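Local coordinates for protein beta-L-arabinobiosidase (Bacteroides thetaiotaomicron, PDB 5MQR) that probably hydrolyses glycosidic linkages in plant pectin as a beta-L-arabinobiosidase, and may also act as an exo-alpha-sialidase, at residues A[122-130]-A[142-150]; A[181-189]-A[201-210]. All blocks are in the same frame, centred on the assembly; numbering follows the deposited sequence.

Contact 1 (A[122-130]-A[142-150]). With EDO (1,2-ethanediol), chain H.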
loop_
_atom_site.group_PDB
_atom_site.type_symbol
_atom_site.label_atom_id
_atom_site.label_comp_id
_atom_site.label_asym_id
_atom_site.label_seq_id
_atom_site.Cartn_x
_atom_site.Cartn_y
_atom_site.Cartn_z
ATOM N N VAL A 122 -32.966 -15.163 23.131
ATOM C CA VAL A 122 -32.801 -13.954 23.954
ATOM C C VAL A 122 -34.118 -13.161 24.045
ATOM O O VAL A 122 -34.394 -12.563 25.068
ATOM C CB VAL A 122 -31.571 -13.120 23.497
ATOM C CG1 VAL A 122 -31.766 -12.491 22.121
ATOM C CG2 VAL A 122 -31.210 -12.072 24.530
ATOM N N PHE A 123 -34.927 -13.184 22.987
ATOM C CA PHE A 123 -36.334 -12.780 23.067
ATOM C C PHE A 123 -37.190 -13.908 22.468
ATOM O O PHE A 123 -37.023 -14.231 21.301
ATOM C CB PHE A 123 -36.566 -11.458 22.351
ATOM C CG PHE A 123 -35.796 -10.303 22.951
ATOM C CD1 PHE A 123 -36.067 -9.872 24.235
ATOM C CD2 PHE A 123 -34.794 -9.662 22.239
ATOM C CE1 PHE A 123 -35.379 -8.824 24.801
ATOM C CE2 PHE A 123 -34.093 -8.604 22.805
ATOM C CZ PHE A 123 -34.393 -8.188 24.089
ATOM N N PRO A 124 -38.075 -14.534 23.276
ATOM C CA PRO A 124 -38.808 -15.705 22.837
ATOM C C PRO A 124 -40.114 -15.357 22.101
ATOM O O PRO A 124 -40.512 -14.187 22.080
ATOM C CB PRO A 124 -39.126 -16.416 24.173
ATOM C CG PRO A 124 -39.313 -15.322 25.143
ATOM C CD PRO A 124 -38.438 -14.179 24.671
ATOM N N PRO A 125 -40.788 -16.374 21.521
ATOM C CA PRO A 125 -42.120 -16.189 20.920
ATOM C C PRO A 125 -43.089 -15.483 21.872
ATOM O O PRO A 125 -43.097 -15.779 23.077
ATOM C CB PRO A 125 -42.585 -17.622 20.659
ATOM C CG PRO A 125 -41.324 -18.403 20.491
ATOM C CD PRO A 125 -40.339 -17.777 21.428
ATOM N N TYR A 126 -43.880 -14.567 21.322
ATOM C CA TYR A 126 -44.786 -13.720 22.099
ATOM C C TYR A 126 -46.200 -13.873 21.571
ATOM O O TYR A 126 -46.417 -13.872 20.373
ATOM C CB TYR A 126 -44.332 -12.266 21.984
ATOM C CG TYR A 126 -45.068 -11.276 22.863
ATOM C CD1 TYR A 126 -46.338 -10.785 22.498
ATOM C CD2 TYR A 126 -44.488 -10.798 24.057
ATOM C CE1 TYR A 126 -47.021 -9.881 23.309
ATOM C CE2 TYR A 126 -45.162 -9.881 24.866
ATOM C CZ TYR A 126 -46.431 -9.432 24.493
ATOM O OH TYR A 126 -47.098 -8.526 25.264
ATOM N N LYS A 127 -47.164 -13.981 22.476
ATOM C CA LYS A 127 -48.575 -14.116 22.106
ATOM C C LYS A 127 -49.200 -12.807 21.707
ATOM O O LYS A 127 -49.268 -11.898 22.508
ATOM C CB LYS A 127 -49.387 -14.697 23.267
ATOM C CG LYS A 127 -49.290 -16.206 23.323
ATOM C CD LYS A 127 -49.546 -16.822 24.711
ATOM C CE LYS A 127 -48.486 -17.906 25.004
ATOM N NZ LYS A 127 -49.008 -19.008 25.866
ATOM N N VAL A 128 -49.669 -12.727 20.467
ATOM C CA VAL A 128 -50.533 -11.628 20.039
ATOM C C VAL A 128 -51.841 -11.820 20.809
ATOM O O VAL A 128 -52.342 -12.951 20.851
ATOM C CB VAL A 128 -50.827 -11.673 18.526
ATOM C CG1 VAL A 128 -51.744 -10.524 18.120
ATOM C CG2 VAL A 128 -49.534 -11.643 17.729
ATOM N N PRO A 129 -52.383 -10.761 21.455
ATOM C CA PRO A 129 -53.614 -11.033 22.214
ATOM C C PRO A 129 -54.779 -11.485 21.304
ATOM O O PRO A 129 -54.972 -10.921 20.217
ATOM C CB PRO A 129 -53.931 -9.697 22.922
ATOM C CG PRO A 129 -52.806 -8.783 22.657
ATOM C CD PRO A 129 -51.973 -9.349 21.546
ATOM N N ASP A 130 -55.490 -12.527 21.737
ATOM C CA ASP A 130 -56.718 -12.982 21.082
ATOM C C ASP A 130 -57.669 -11.787 20.921
ATOM O O ASP A 130 -57.943 -11.091 21.902
ATOM C CB ASP A 130 -57.402 -14.081 21.925
ATOM C CG ASP A 130 -56.731 -15.469 21.803
ATOM O OD1 ASP A 130 -55.731 -15.653 21.079
ATOM O OD2 ASP A 130 -57.224 -16.411 22.456
ATOM N N ALA A 142 -57.107 -12.246 15.623
ATOM C CA ALA A 142 -56.025 -13.064 16.134
ATOM C C ALA A 142 -56.645 -14.148 16.968
ATOM O O ALA A 142 -57.491 -13.871 17.816
ATOM C CB ALA A 142 -55.076 -12.244 16.984
ATOM N N LYS A 143 -56.254 -15.386 16.708
ATOM C CA LYS A 143 -56.553 -16.459 17.641
ATOM C C LYS A 143 -55.374 -17.413 17.719
ATOM O O LYS A 143 -54.929 -17.926 16.692
ATOM C CB LYS A 143 -57.845 -17.200 17.268
ATOM C CG LYS A 143 -58.170 -18.304 18.273
ATOM C CD LYS A 143 -59.630 -18.365 18.681
ATOM C CE LYS A 143 -59.757 -18.958 20.079
ATOM N NZ LYS A 143 -61.127 -19.496 20.311
ATOM N N ASP A 144 -54.882 -17.634 18.943
ATOM C CA ASP A 144 -53.702 -18.482 19.206
ATOM C C ASP A 144 -52.520 -18.138 18.279
ATOM O O ASP A 144 -51.827 -19.024 17.776
ATOM C CB ASP A 144 -54.079 -19.971 19.082
ATOM C CG ASP A 144 -55.185 -20.382 20.052
ATOM O OD1 ASP A 144 -55.110 -20.000 21.249
ATOM O OD2 ASP A 144 -56.114 -21.097 19.610
ATOM N N LEU A 145 -52.331 -16.838 18.062
ATOM C CA LEU A 145 -51.351 -16.304 17.136
ATOM C C LEU A 145 -50.082 -15.815 17.852
ATOM O O LEU A 145 -50.146 -15.072 18.839
ATOM C CB LEU A 145 -51.969 -15.146 16.340
ATOM C CG LEU A 145 -51.119 -14.527 15.234
ATOM C CD1 LEU A 145 -50.886 -15.548 14.124
ATOM C CD2 LEU A 145 -51.775 -13.255 14.711
ATOM N N ILE A 146 -48.935 -16.228 17.318
ATOM C CA ILE A 146 -47.639 -15.811 17.800
ATOM C C ILE A 146 -47.180 -14.597 16.968
ATOM O O ILE A 146 -47.384 -14.549 15.753
ATOM C CB ILE A 146 -46.630 -16.983 17.676
ATOM C CG1 ILE A 146 -47.047 -18.178 18.571
ATOM C CG2 ILE A 146 -45.188 -16.528 17.936
ATOM C CD1 ILE A 146 -47.160 -17.882 20.059
ATOM N N ALA A 147 -46.548 -13.629 17.627
ATOM C CA ALA A 147 -46.067 -12.420 16.956
ATOM C C ALA A 147 -44.878 -12.699 16.054
ATOM O O ALA A 147 -44.241 -13.749 16.152
ATOM C CB ALA A 147 -45.686 -11.366 17.987
ATOM N N ILE A 148 -44.583 -11.729 15.197
ATOM C CA ILE A 148 -43.410 -11.731 14.352
ATOM C C ILE A 148 -42.436 -10.713 14.922
ATOM O O ILE A 148 -42.822 -9.600 15.248
ATOM C CB ILE A 148 -43.747 -11.359 12.887
ATOM C CG1 ILE A 148 -44.783 -12.333 12.295
ATOM C CG2 ILE A 148 -42.488 -11.310 12.015
ATOM C CD1 ILE A 148 -44.357 -13.789 12.221
HETATM N N MSE A 149 -41.166 -11.109 15.016
HETATM C CA MSE A 149 -40.096 -10.235 15.483
HETATM C C MSE A 149 -39.476 -9.581 14.289
HETATM O O MSE A 149 -39.397 -10.169 13.210
HETATM C CB MSE A 149 -39.026 -10.954 16.342
HETATM C CG MSE A 149 -39.676 -11.508 17.608
HETATM SE SE MSE A 149 -38.418 -11.695 19.106
HETATM C CE MSE A 149 -38.328 -9.776 19.603
ATOM N N HIS A 150 -39.055 -8.335 14.494
ATOM C CA HIS A 150 -38.396 -7.543 13.479
ATOM C C HIS A 150 -37.720 -6.351 14.149
ATOM O O HIS A 150 -38.402 -5.576 14.817
ATOM C CB HIS A 150 -39.394 -7.025 12.446
ATOM C CG HIS A 150 -38.727 -6.391 11.270
ATOM N ND1 HIS A 150 -38.469 -5.038 11.199
ATOM C CD2 HIS A 150 -38.190 -6.937 10.154
ATOM C CE1 HIS A 150 -37.842 -4.774 10.067
ATOM N NE2 HIS A 150 -37.670 -5.909 9.411
HETATM C C1 EDO H . -38.327 -5.810 6.011
HETATM O O1 EDO H . -37.301 -6.712 6.488
HETATM C C2 EDO H . -38.077 -5.357 4.564
HETATM O O2 EDO H . -38.525 -4.026 4.295
HETATM O O HOH W 1 -43.053 -13.983 18.572
HETATM O O HOH W 2 -53.930 -14.709 19.361
#
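Val128 spreads its two methyls over Ala142 on one branch and Leu145 and Ala147 on the other. CG1 meets the CB of Ala142 at 3.9 Å, while CG2 rests on the backbone of Ala147, 3.6 Å from its N, and touches Leu145 CD2 and Ala147 CB. With CG1 anti to the backbone N (chi1 179°), the valine straddles both partners, and the small alanines let the two backbones come close. Between them, Ala147 N donates to Tyr126 O at 2.8 Å, and the bond is nearly straight. Val128 N in turn donates to Leu145 O, so a single bridge forms around Lys127 and Ile146. Both segments belong to the N-terminal beta-propeller family region; this one bridge ties the chain leaving strand 120-123 to the chain about to enter strand 148-157, in the next four-stranded sheet. Near that sheet, Phe123 CB packs against the methyl CE of selenomethionine Met149 at 3.7 Å. The long, flexible side chain bends at chi3 (77°) to bring CE there, with Thr105 and Tyr169 also touching Met149. The other end is polar and more exposed. Asp130 OD1 accepts from Asp144 N at 3.0 Å, on its syn side but 31° out of the carboxylate plane, and takes a second hydrogen from water 2, which also links Val128 O and Leu145 N. The carboxylates lie 4.3 Å apart (Asp130 OD2 to Asp144 OD1) and probably repel each other somewhat, which Lys143, farther off, may partly offset. Water 1 joins Tyr126 N to Ala147 O; the Tyr126 OH is hydrogen-bonded to the backbone N of Asp216.

Contact 2 (A[181-189]-A[201-210])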
loop_
_atom_site.group_PDB
_atom_site.type_symbol
_atom_site.label_atom_id
_atom_site.label_comp_id
_atom_site.label_asym_id
_atom_site.label_seq_id
_atom_site.Cartn_x
_atom_site.Cartn_y
_atom_site.Cartn_z
ATOM N N ASP A 181 -46.031 -2.304 10.255
ATOM C CA ASP A 181 -47.040 -1.376 9.728
ATOM C C ASP A 181 -47.348 -0.235 10.733
ATOM O O ASP A 181 -48.195 0.632 10.460
ATOM C CB ASP A 181 -48.325 -2.136 9.369
ATOM C CG ASP A 181 -48.921 -2.885 10.554
ATOM O OD1 ASP A 181 -48.239 -3.000 11.599
ATOM O OD2 ASP A 181 -50.064 -3.378 10.434
ATOM N N GLY A 182 -46.674 -0.263 11.886
ATOM C CA GLY A 182 -46.932 0.679 12.962
ATOM C C GLY A 182 -48.165 0.314 13.766
ATOM O O GLY A 182 -48.655 1.143 14.541
ATOM N N ASN A 183 -48.666 -0.915 13.592
ATOM C CA ASN A 183 -49.770 -1.440 14.397
ATOM C C ASN A 183 -49.291 -2.665 15.184
ATOM O O ASN A 183 -50.119 -3.474 15.614
ATOM C CB ASN A 183 -50.977 -1.831 13.526
ATOM C CG ASN A 183 -51.383 -0.743 12.536
ATOM O OD1 ASN A 183 -51.419 -0.966 11.331
ATOM N ND2 ASN A 183 -51.688 0.422 13.038
ATOM N N GLY A 184 -47.966 -2.784 15.384
ATOM C CA GLY A 184 -47.388 -3.886 16.150
ATOM C C GLY A 184 -47.655 -3.782 17.647
ATOM O O GLY A 184 -48.575 -3.092 18.089
ATOM N N ILE A 185 -46.866 -4.511 18.427
ATOM C CA ILE A 185 -47.088 -4.613 19.865
ATOM C C ILE A 185 -46.151 -3.659 20.582
ATOM O O ILE A 185 -46.597 -2.773 21.304
ATOM C CB ILE A 185 -46.861 -6.047 20.346
ATOM C CG1 ILE A 185 -47.917 -6.961 19.734
ATOM C CG2 ILE A 185 -46.938 -6.130 21.866
ATOM C CD1 ILE A 185 -47.548 -8.423 19.774
ATOM N N GLY A 186 -44.855 -3.852 20.390
ATOM C CA GLY A 186 -43.879 -2.981 21.026
ATOM C C GLY A 186 -42.461 -3.507 21.046
ATOM O O GLY A 186 -42.177 -4.609 20.570
ATOM N N ARG A 187 -41.585 -2.713 21.645
ATOM C CA ARG A 187 -40.187 -3.014 21.678
ATOM C C ARG A 187 -39.754 -3.410 23.079
ATOM O O ARG A 187 -40.168 -2.803 24.057
ATOM C CB ARG A 187 -39.402 -1.811 21.206
ATOM C CG ARG A 187 -38.036 -2.214 20.685
ATOM C CD ARG A 187 -37.325 -1.035 20.115
ATOM N NE ARG A 187 -38.021 -0.531 18.938
ATOM C CZ ARG A 187 -37.763 -0.867 17.671
ATOM N NH1 ARG A 187 -36.796 -1.740 17.343
ATOM N NH2 ARG A 187 -38.485 -0.293 16.705
ATOM N N VAL A 188 -38.915 -4.439 23.147
ATOM C CA VAL A 188 -38.454 -4.996 24.409
ATOM C C VAL A 188 -36.948 -4.876 24.504
ATOM O O VAL A 188 -36.257 -4.757 23.500
ATOM C CB VAL A 188 -38.849 -6.480 24.614
ATOM C CG1 VAL A 188 -40.357 -6.610 24.702
ATOM C CG2 VAL A 188 -38.290 -7.385 23.514
ATOM N N VAL A 189 -36.475 -4.927 25.740
ATOM C CA VAL A 189 -35.064 -4.841 26.082
ATOM C C VAL A 189 -34.776 -5.820 27.205
ATOM O O VAL A 189 -35.662 -6.155 27.994
ATOM C CB VAL A 189 -34.655 -3.446 26.616
ATOM C CG1 VAL A 189 -34.627 -2.416 25.507
ATOM C CG2 VAL A 189 -35.558 -2.984 27.760
ATOM N N ILE A 201 -36.842 -9.407 30.898
ATOM C CA ILE A 201 -37.333 -8.706 29.734
ATOM C C ILE A 201 -38.306 -7.613 30.164
ATOM O O ILE A 201 -39.198 -7.859 30.967
ATOM C CB ILE A 201 -38.047 -9.646 28.739
ATOM C CG1 ILE A 201 -37.074 -10.722 28.243
ATOM C CG2 ILE A 201 -38.585 -8.838 27.545
ATOM C CD1 ILE A 201 -37.741 -11.866 27.525
ATOM N N TYR A 202 -38.113 -6.414 29.623
ATOM C CA TYR A 202 -39.074 -5.344 29.782
ATOM C C TYR A 202 -39.422 -4.709 28.432
ATOM O O TYR A 202 -38.653 -4.782 27.472
ATOM C CB TYR A 202 -38.536 -4.250 30.701
ATOM C CG TYR A 202 -38.128 -4.697 32.082
ATOM C CD1 TYR A 202 -36.834 -5.177 32.331
ATOM C CD2 TYR A 202 -39.002 -4.592 33.156
ATOM C CE1 TYR A 202 -36.446 -5.576 33.607
ATOM C CE2 TYR A 202 -38.620 -4.984 34.425
ATOM C CZ TYR A 202 -37.344 -5.473 34.643
ATOM O OH TYR A 202 -36.976 -5.852 35.902
ATOM N N PHE A 203 -40.586 -4.075 28.393
ATOM C CA PHE A 203 -40.943 -3.197 27.309
ATOM C C PHE A 203 -40.330 -1.816 27.519
ATOM O O PHE A 203 -40.408 -1.233 28.604
ATOM C CB PHE A 203 -42.452 -3.049 27.197
ATOM C CG PHE A 203 -43.098 -4.126 26.399
ATOM C CD1 PHE A 203 -43.235 -3.992 25.027
ATOM C CD2 PHE A 203 -43.563 -5.272 27.016
ATOM C CE1 PHE A 203 -43.831 -4.970 24.278
ATOM C CE2 PHE A 203 -44.164 -6.267 26.277
ATOM C CZ PHE A 203 -44.300 -6.116 24.903
ATOM N N ILE A 204 -39.737 -1.307 26.453
ATOM C CA ILE A 204 -39.232 0.051 26.399
ATOM C C ILE A 204 -40.155 0.978 25.558
ATOM O O ILE A 204 -40.142 2.202 25.744
ATOM C CB ILE A 204 -37.773 0.054 25.887
ATOM C CG1 ILE A 204 -37.105 1.413 26.137
ATOM C CG2 ILE A 204 -37.692 -0.293 24.410
ATOM C CD1 ILE A 204 -35.595 1.436 25.918
ATOM N N TYR A 205 -40.943 0.406 24.642
ATOM C CA TYR A 205 -41.871 1.174 23.817
ATOM C C TYR A 205 -43.128 0.345 23.537
ATOM O O TYR A 205 -43.035 -0.848 23.237
ATOM C CB TYR A 205 -41.189 1.568 22.504
ATOM C CG TYR A 205 -42.096 2.278 21.526
ATOM C CD1 TYR A 205 -42.248 3.671 21.563
ATOM C CD2 TYR A 205 -42.820 1.553 20.565
ATOM C CE1 TYR A 205 -43.081 4.330 20.659
ATOM C CE2 TYR A 205 -43.665 2.194 19.654
ATOM C CZ TYR A 205 -43.798 3.586 19.694
ATOM O OH TYR A 205 -44.648 4.216 18.785
ATOM N N TYR A 206 -44.288 0.988 23.647
ATOM C CA TYR A 206 -45.557 0.373 23.275
ATOM C C TYR A 206 -46.095 1.033 22.025
ATOM O O TYR A 206 -46.139 2.272 21.933
ATOM C CB TYR A 206 -46.596 0.532 24.366
ATOM C CG TYR A 206 -46.237 -0.139 25.666
ATOM C CD1 TYR A 206 -46.310 -1.530 25.800
ATOM C CD2 TYR A 206 -45.827 0.607 26.761
ATOM C CE1 TYR A 206 -45.994 -2.157 27.000
ATOM C CE2 TYR A 206 -45.514 -0.009 27.969
ATOM C CZ TYR A 206 -45.592 -1.383 28.083
ATOM O OH TYR A 206 -45.269 -1.970 29.275
ATOM N N ASN A 207 -46.515 0.204 21.070
ATOM C CA ASN A 207 -47.297 0.683 19.945
ATOM C C ASN A 207 -48.685 1.049 20.457
ATOM O O ASN A 207 -49.122 0.550 21.497
ATOM C CB ASN A 207 -47.371 -0.367 18.832
ATOM C CG ASN A 207 -46.081 -0.470 18.032
ATOM O OD1 ASN A 207 -45.307 -1.402 18.207
ATOM N ND2 ASN A 207 -45.858 0.474 17.147
ATOM N N HIS A 208 -49.359 1.927 19.721
ATOM C CA HIS A 208 -50.663 2.476 20.131
ATOM C C HIS A 208 -51.630 1.353 20.451
ATOM O O HIS A 208 -51.690 0.358 19.736
ATOM C CB HIS A 208 -51.272 3.401 19.049
ATOM C CG HIS A 208 -51.590 2.702 17.758
ATOM N ND1 HIS A 208 -52.800 2.076 17.518
ATOM C CD2 HIS A 208 -50.845 2.519 16.646
ATOM C CE1 HIS A 208 -52.782 1.540 16.312
ATOM N NE2 HIS A 208 -51.607 1.800 15.763
ATOM N N GLY A 209 -52.346 1.495 21.552
ATOM C CA GLY A 209 -53.308 0.491 21.966
ATOM C C GLY A 209 -52.738 -0.536 22.916
ATOM O O GLY A 209 -53.502 -1.195 23.611
ATOM N N PHE A 210 -51.409 -0.676 22.954
ATOM C CA PHE A 210 -50.749 -1.511 23.959
ATOM C C PHE A 210 -50.190 -0.694 25.127
ATOM O O PHE A 210 -49.779 0.445 24.972
ATOM C CB PHE A 210 -49.671 -2.375 23.314
ATOM C CG PHE A 210 -50.232 -3.390 22.366
ATOM C CD1 PHE A 210 -50.421 -3.081 21.023
ATOM C CD2 PHE A 210 -50.622 -4.634 22.822
ATOM C CE1 PHE A 210 -50.953 -4.016 20.155
ATOM C CE2 PHE A 210 -51.162 -5.571 21.956
ATOM C CZ PHE A 210 -51.326 -5.264 20.621
HETATM O O HOH W 3 -50.675 -1.256 17.599
#
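Phe203 offers one ring face to Val188, whose CG1 sits 3.8 Å from the ring centroid and only 7° off the normal, a CH-pi contact; the ring gets there with CG beside the backbone N, anti to the carbonyl carbon (chi1 -85°). The CE1 edge of the same ring runs in against Gly186, where the absence of a side chain leaves room for it, and CZ reaches Ile185 CG2. Here the packing is tight, and beta-branched Val188 and Val189 suit their extended strand: Val188 CB meets Ile201 CG2, while the Val189 and Ile204 side chains cross at about a right angle, CG1 against CG2, and both touch helix 226-236. Strands 186-192 and 202-206 form an antiparallel hairpin at the outer side of a four-stranded sheet in the N-terminal beta-propeller region. A classic beta bulge interrupts the pairing, since Ile204 and Tyr205 both face Arg187: Arg187 O accepts from Ile204 N at 2.9 Å and, weakly, from Tyr205 N, while Arg187 N donates to Tyr205 O. The arginine's own end leaves the hairpin for a salt bridge with Glu248 and a cation-pi contact with Trp245. The solvent side lies at the type II turn from Asn207 to Phe210, around His208 and Gly209, which takes the turn's positive phi (93°). Phe210 still receives Ile185 CA over one face. Asn207 N donates to Ile185 O at 3.0 Å from above the carbonyl plane, and its ND2 is held by Asp250 and Glu248. The ring edge of exposed His208 faces Gly182 O, with His208 NE2 3.3 Å from that oxygen, and water 3 donates to both Gly184 O and His208 O, joining two acceptors that could not bond to each other.

Contacts 1 and 2 follow one another along the chain, the first closing before the second opens, and their centres lie about 12 Å apart in the N-terminal beta-propeller region. They share the antiparallel sheet 148-157, 163-170, 186-192, 202-206: contact 1 includes the start of its first strand, contact 2 pairs its last two. The segment 122-130 takes in the end of strand 120-123, an edge strand of the preceding four-stranded sheet, and packs directly on contact 2. Phe123 CD1 lies 3.4 Å from Val188 CG2, and Pro129 CG 3.7 Å from Phe210 CE2. Successive sheets are thus joined both by chain connection and by side-chain packing, as expected between neighbouring propeller blades.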